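Local coordinates for L-hydantoinase (Arthrobacter aurescens, PDB 1GKR), which hydrolyses cyclic amides, opening the ring of 5-substituted hydantoins, aryl derivatives in preference to alkyl ones, with the help of two zinc ions per subunit, at residues Lys109-Gln112 with Ala113-Leu117; Tyr72-Phe75 with Glu76-Ser79. All coordinates share one frame; numbering follows the deposited sequence.

Interaction 1 is the C-terminal end of helix 103-116, and interaction 2 is the end of the loop and the first turn of helix 75-85. Their centres are 11 Å apart, and they touch directly. R116 NH1 of interaction 1 makes a salt bridge of 2.7 Å to E76 OE2 of interaction 2. Beside it lies apolar packing: A113 CA is 3.6 Å from F75 CE2, and L117 CD2 is 3.5 Å from S79 CB. Neither contact supplies a zinc ligand. The side chains of K109 and D78 are about 12 and 13 Å from a zinc ion, and each is about 8 Å from the side chain of the zinc-binding H62.

Interaction 1: Lys109-Gln112 with Ala113-Leu117; sequences KKKQ and AGQRL
A113 N donates to K109 O at 2.8 Å and G114 N to K110 O at 3.0 Å, the ordinary bonds of an alpha helix. Towards the C-terminal end Q112 O takes two donors, Q115 N (i+3) at 2.8 Å and R116 N (i+4) at 3.1 Å, while Q115 N bonds weakly to K111 O. Among the side chains, Q112 and R116 run side by side in the same direction. R116 CG lies anti to the carbonyl carbon (chi1 -66°), and a bend at chi3 turns the guanidinium toward Q112. Q112 OE1 sits at the guanidinium edge, near its plane, and takes a weak bond from R116 NH2 at 3.5 Å. The amide and guanidinium planes are 69° apart. The main partners of R116 are the carboxylates of E76 and D65. A leucine in place of R116 would probably leave both acids without this positive mate. In the neighbouring i/i+4 pair, Q115 OE1 lies 3.8 Å from K111 CG, with the two chains alongside each other. A113 and K109 touch strand 120-123. These are the last two turns of the helix in a beta-alpha-beta crossover, between parallel strands 87-92 and 120-123, as in the TIM-barrel fold of amidohydrolases.

Interaction 2: Tyr72-Phe75 with Glu76-Ser79; sequences YGRF and ELDS
R74 and F75 receive the first main-chain bonds of helix 75-85. R74, at the N-cap position, offers its carbonyl to L77 N and D78 N, both at 3.0 Å. The D78 bond is nearly straight on to the carbonyl, whereas L77 N stands well above its plane. F75 O also has two donors, S79 N at 3.1 Å and S79 OG at 2.8 Å, which approach from opposite faces of the carbonyl plane. With chi1 79° the hydroxyl of S79 swings back over the preceding turn. It also bonds to K118 N.

Side chain meets backbone again at D78. Its OD1 accepts R74 N at 3.2 Å, from above the carboxylate plane, and so ties the residue before the helix to its first turn. OD1 also accepts L408 N. D78 OD2 bonds to H313 NE2, next in sequence to the zinc ligand D312. The segment thus forms the N-terminal start of the helix that follows strand 51-62 of the TIM barrel, the strand carrying zinc ligands H60 and H62.

A water donates to both Y72 O and D78 OD2, bridging the loop to the helix.

The ionic contact pairs R74 NH2 with E76 OE1 at 3.6 Å. The oxygen lies over one guanidinium face, a purely electrostatic pairing, since it is off the plane of the donors. E76 has its stronger partner in R116.

Apolar contact comes from L77, whose CD1 lies 3.8 Å from R74 CG. The two side chains run alongside each other. The F75 ring turns instead to helix 103-116.

Interaction 1: Lys109-Gln112 with Ala113-Leu117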
loop_
_atom_site.group_PDB
_atom_site.type_symbol
_atom_site.label_atom_id
_atom_site.label_comp_id
_atom_site.label_asym_id
_atom_site.label_seq_id
_atom_site.Cartn_x
_atom_site.Cartn_y
_atom_site.Cartn_z
ATOM N N LYS A 109 6.993 -25.565 38.407
ATOM C CA LYS A 109 7.639 -25.998 37.169
ATOM C C LYS A 109 9.107 -25.575 37.168
ATOM O O LYS A 109 9.970 -26.311 36.705
ATOM C CB LYS A 109 6.925 -25.420 35.940
ATOM C CG LYS A 109 7.462 -25.987 34.633
ATOM C CD LYS A 109 6.911 -25.301 33.383
ATOM C CE LYS A 109 5.637 -25.941 32.905
ATOM N NZ LYS A 109 5.512 -25.833 31.428
ATOM N N LYS A 110 9.387 -24.397 37.707
ATOM C CA LYS A 110 10.749 -23.893 37.761
ATOM C C LYS A 110 11.634 -24.778 38.630
ATOM O O LYS A 110 12.792 -25.056 38.295
ATOM C CB LYS A 110 10.734 -22.479 38.314
ATOM C CG LYS A 110 12.087 -21.905 38.652
ATOM C CD LYS A 110 11.882 -20.465 39.049
ATOM C CE LYS A 110 13.032 -19.903 39.845
ATOM N NZ LYS A 110 12.643 -18.536 40.306
ATOM N N LYS A 111 11.071 -25.210 39.752
ATOM C CA LYS A 111 11.770 -26.062 40.696
ATOM C C LYS A 111 12.099 -27.380 40.015
ATOM O O LYS A 111 13.245 -27.822 40.008
ATOM C CB LYS A 111 10.873 -26.291 41.903
ATOM C CG LYS A 111 11.480 -27.068 43.048
ATOM C CD LYS A 111 10.454 -27.121 44.175
ATOM C CE LYS A 111 10.648 -28.316 45.101
ATOM N NZ LYS A 111 9.464 -28.466 46.006
ATOM N N GLN A 112 11.084 -27.993 39.430
ATOM C CA GLN A 112 11.243 -29.257 38.728
ATOM C C GLN A 112 12.237 -29.164 37.577
ATOM O O GLN A 112 13.208 -29.922 37.515
ATOM C CB GLN A 112 9.894 -29.698 38.181
ATOM C CG GLN A 112 8.890 -30.009 39.253
ATOM C CD GLN A 112 8.922 -31.460 39.621
ATOM O OE1 GLN A 112 9.982 -32.014 39.933
ATOM N NE2 GLN A 112 7.757 -32.103 39.577
ATOM N N ALA A 113 11.965 -28.239 36.658
ATOM C CA ALA A 113 12.810 -28.015 35.491
ATOM C C ALA A 113 14.269 -27.856 35.900
ATOM O O ALA A 113 15.168 -28.398 35.256
ATOM C CB ALA A 113 12.349 -26.774 34.754
ATOM N N GLY A 114 14.495 -27.106 36.973
ATOM C CA GLY A 114 15.849 -26.893 37.443
ATOM C C GLY A 114 16.544 -28.144 37.958
ATOM O O GLY A 114 17.772 -28.239 37.939
ATOM N N GLN A 115 15.763 -29.109 38.417
ATOM C CA GLN A 115 16.331 -30.334 38.944
ATOM C C GLN A 115 16.549 -31.403 37.898
ATOM O O GLN A 115 17.376 -32.295 38.086
ATOM C CB GLN A 115 15.426 -30.916 40.021
ATOM C CG GLN A 115 15.255 -30.059 41.248
ATOM C CD GLN A 115 14.155 -30.591 42.159
ATOM O OE1 GLN A 115 13.876 -30.019 43.219
ATOM N NE2 GLN A 115 13.517 -31.691 41.743
ATOM N N ARG A 116 15.830 -31.332 36.788
ATOM C CA ARG A 116 15.986 -32.381 35.800
ATOM C C ARG A 116 16.485 -32.028 34.407
ATOM O O ARG A 116 16.930 -32.915 33.672
ATOM C CB ARG A 116 14.679 -33.163 35.712
ATOM C CG ARG A 116 14.370 -33.920 36.996
ATOM C CD ARG A 116 13.099 -34.718 36.885
ATOM N NE ARG A 116 11.923 -33.901 37.135
ATOM C CZ ARG A 116 10.867 -33.855 36.331
ATOM N NH1 ARG A 116 10.853 -34.581 35.216
ATOM N NH2 ARG A 116 9.820 -33.093 36.650
ATOM N N LEU A 117 16.427 -30.750 34.039
ATOM C CA LEU A 117 16.884 -30.322 32.718
ATOM C C LEU A 117 18.396 -30.414 32.576
ATOM O O LEU A 117 19.135 -30.259 33.551
ATOM C CB LEU A 117 16.427 -28.895 32.446
ATOM C CG LEU A 117 14.979 -28.826 31.989
ATOM C CD1 LEU A 117 14.510 -27.377 31.974
ATOM C CD2 LEU A 117 14.876 -29.476 30.608
#

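Interaction 2: Tyr72-Phe75 with Glu76-Ser79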
loop_
_atom_site.group_PDB
_atom_site.type_symbol
_atom_site.label_atom_id
_atom_site.label_comp_id
_atom_site.label_asym_id
_atom_site.label_seq_id
_atom_site.Cartn_x
_atom_site.Cartn_y
_atom_site.Cartn_z
ATOM N N TYR A 72 3.934 -37.347 27.220
ATOM C CA TYR A 72 4.443 -36.398 26.230
ATOM C C TYR A 72 5.956 -36.193 26.203
ATOM O O TYR A 72 6.574 -36.326 25.153
ATOM C CB TYR A 72 3.746 -35.060 26.436
ATOM C CG TYR A 72 2.257 -35.167 26.280
ATOM C CD1 TYR A 72 1.682 -35.220 25.017
ATOM C CD2 TYR A 72 1.424 -35.283 27.389
ATOM C CE1 TYR A 72 0.309 -35.388 24.856
ATOM C CE2 TYR A 72 0.049 -35.451 27.241
ATOM C CZ TYR A 72 -0.502 -35.504 25.967
ATOM O OH TYR A 72 -1.861 -35.664 25.788
ATOM N N GLY A 73 6.547 -35.859 27.348
ATOM C CA GLY A 73 7.986 -35.655 27.414
ATOM C C GLY A 73 8.513 -35.477 28.829
ATOM O O GLY A 73 7.791 -35.017 29.724
ATOM N N ARG A 74 9.776 -35.846 29.036
ATOM C CA ARG A 74 10.423 -35.724 30.346
ATOM C C ARG A 74 11.598 -34.743 30.235
ATOM O O ARG A 74 12.374 -34.807 29.278
ATOM C CB ARG A 74 10.982 -37.079 30.806
ATOM C CG ARG A 74 10.070 -38.285 30.605
ATOM C CD ARG A 74 9.066 -38.430 31.740
ATOM N NE ARG A 74 9.737 -38.647 33.016
ATOM C CZ ARG A 74 10.458 -39.723 33.298
ATOM N NH1 ARG A 74 10.593 -40.682 32.391
ATOM N NH2 ARG A 74 11.052 -39.827 34.478
ATOM N N PHE A 75 11.748 -33.852 31.210
ATOM C CA PHE A 75 12.854 -32.913 31.163
ATOM C C PHE A 75 14.210 -33.594 30.974
ATOM O O PHE A 75 14.994 -33.160 30.129
ATOM C CB PHE A 75 12.905 -32.050 32.427
ATOM C CG PHE A 75 11.779 -31.059 32.539
ATOM C CD1 PHE A 75 11.330 -30.357 31.422
ATOM C CD2 PHE A 75 11.190 -30.795 33.770
ATOM C CE1 PHE A 75 10.313 -29.408 31.537
ATOM C CE2 PHE A 75 10.174 -29.848 33.895
ATOM C CZ PHE A 75 9.733 -29.154 32.781
ATOM N N GLU A 76 14.493 -34.653 31.739
ATOM C CA GLU A 76 15.788 -35.337 31.632
ATOM C C GLU A 76 15.982 -36.119 30.356
ATOM O O GLU A 76 17.108 -36.497 30.039
ATOM C CB GLU A 76 16.051 -36.310 32.784
ATOM C CG GLU A 76 15.141 -36.210 33.966
ATOM C CD GLU A 76 13.787 -36.797 33.687
ATOM O OE1 GLU A 76 13.743 -37.921 33.141
ATOM O OE2 GLU A 76 12.775 -36.131 34.018
ATOM N N LEU A 77 14.912 -36.396 29.626
ATOM C CA LEU A 77 15.091 -37.134 28.383
ATOM C C LEU A 77 15.197 -36.206 27.189
ATOM O O LEU A 77 16.218 -36.191 26.501
ATOM C CB LEU A 77 13.955 -38.127 28.173
ATOM C CG LEU A 77 13.884 -39.165 29.287
ATOM C CD1 LEU A 77 12.852 -40.215 28.939
ATOM C CD2 LEU A 77 15.254 -39.787 29.476
ATOM N N ASP A 78 14.150 -35.422 26.956
ATOM C CA ASP A 78 14.124 -34.491 25.835
ATOM C C ASP A 78 15.230 -33.438 25.883
ATOM O O ASP A 78 15.731 -33.022 24.837
ATOM C CB ASP A 78 12.759 -33.812 25.762
ATOM C CG ASP A 78 11.642 -34.800 25.541
ATOM O OD1 ASP A 78 11.556 -35.769 26.325
ATOM O OD2 ASP A 78 10.853 -34.614 24.593
ATOM N N SER A 79 15.624 -33.002 27.076
ATOM C CA SER A 79 16.680 -32.013 27.127
ATOM C C SER A 79 17.990 -32.636 26.609
ATOM O O SER A 79 18.934 -31.930 26.260
ATOM C CB SER A 79 16.842 -31.440 28.547
ATOM O OG SER A 79 17.562 -32.301 29.399
HETATM O O HOH W 1 9.053 -36.732 23.953
#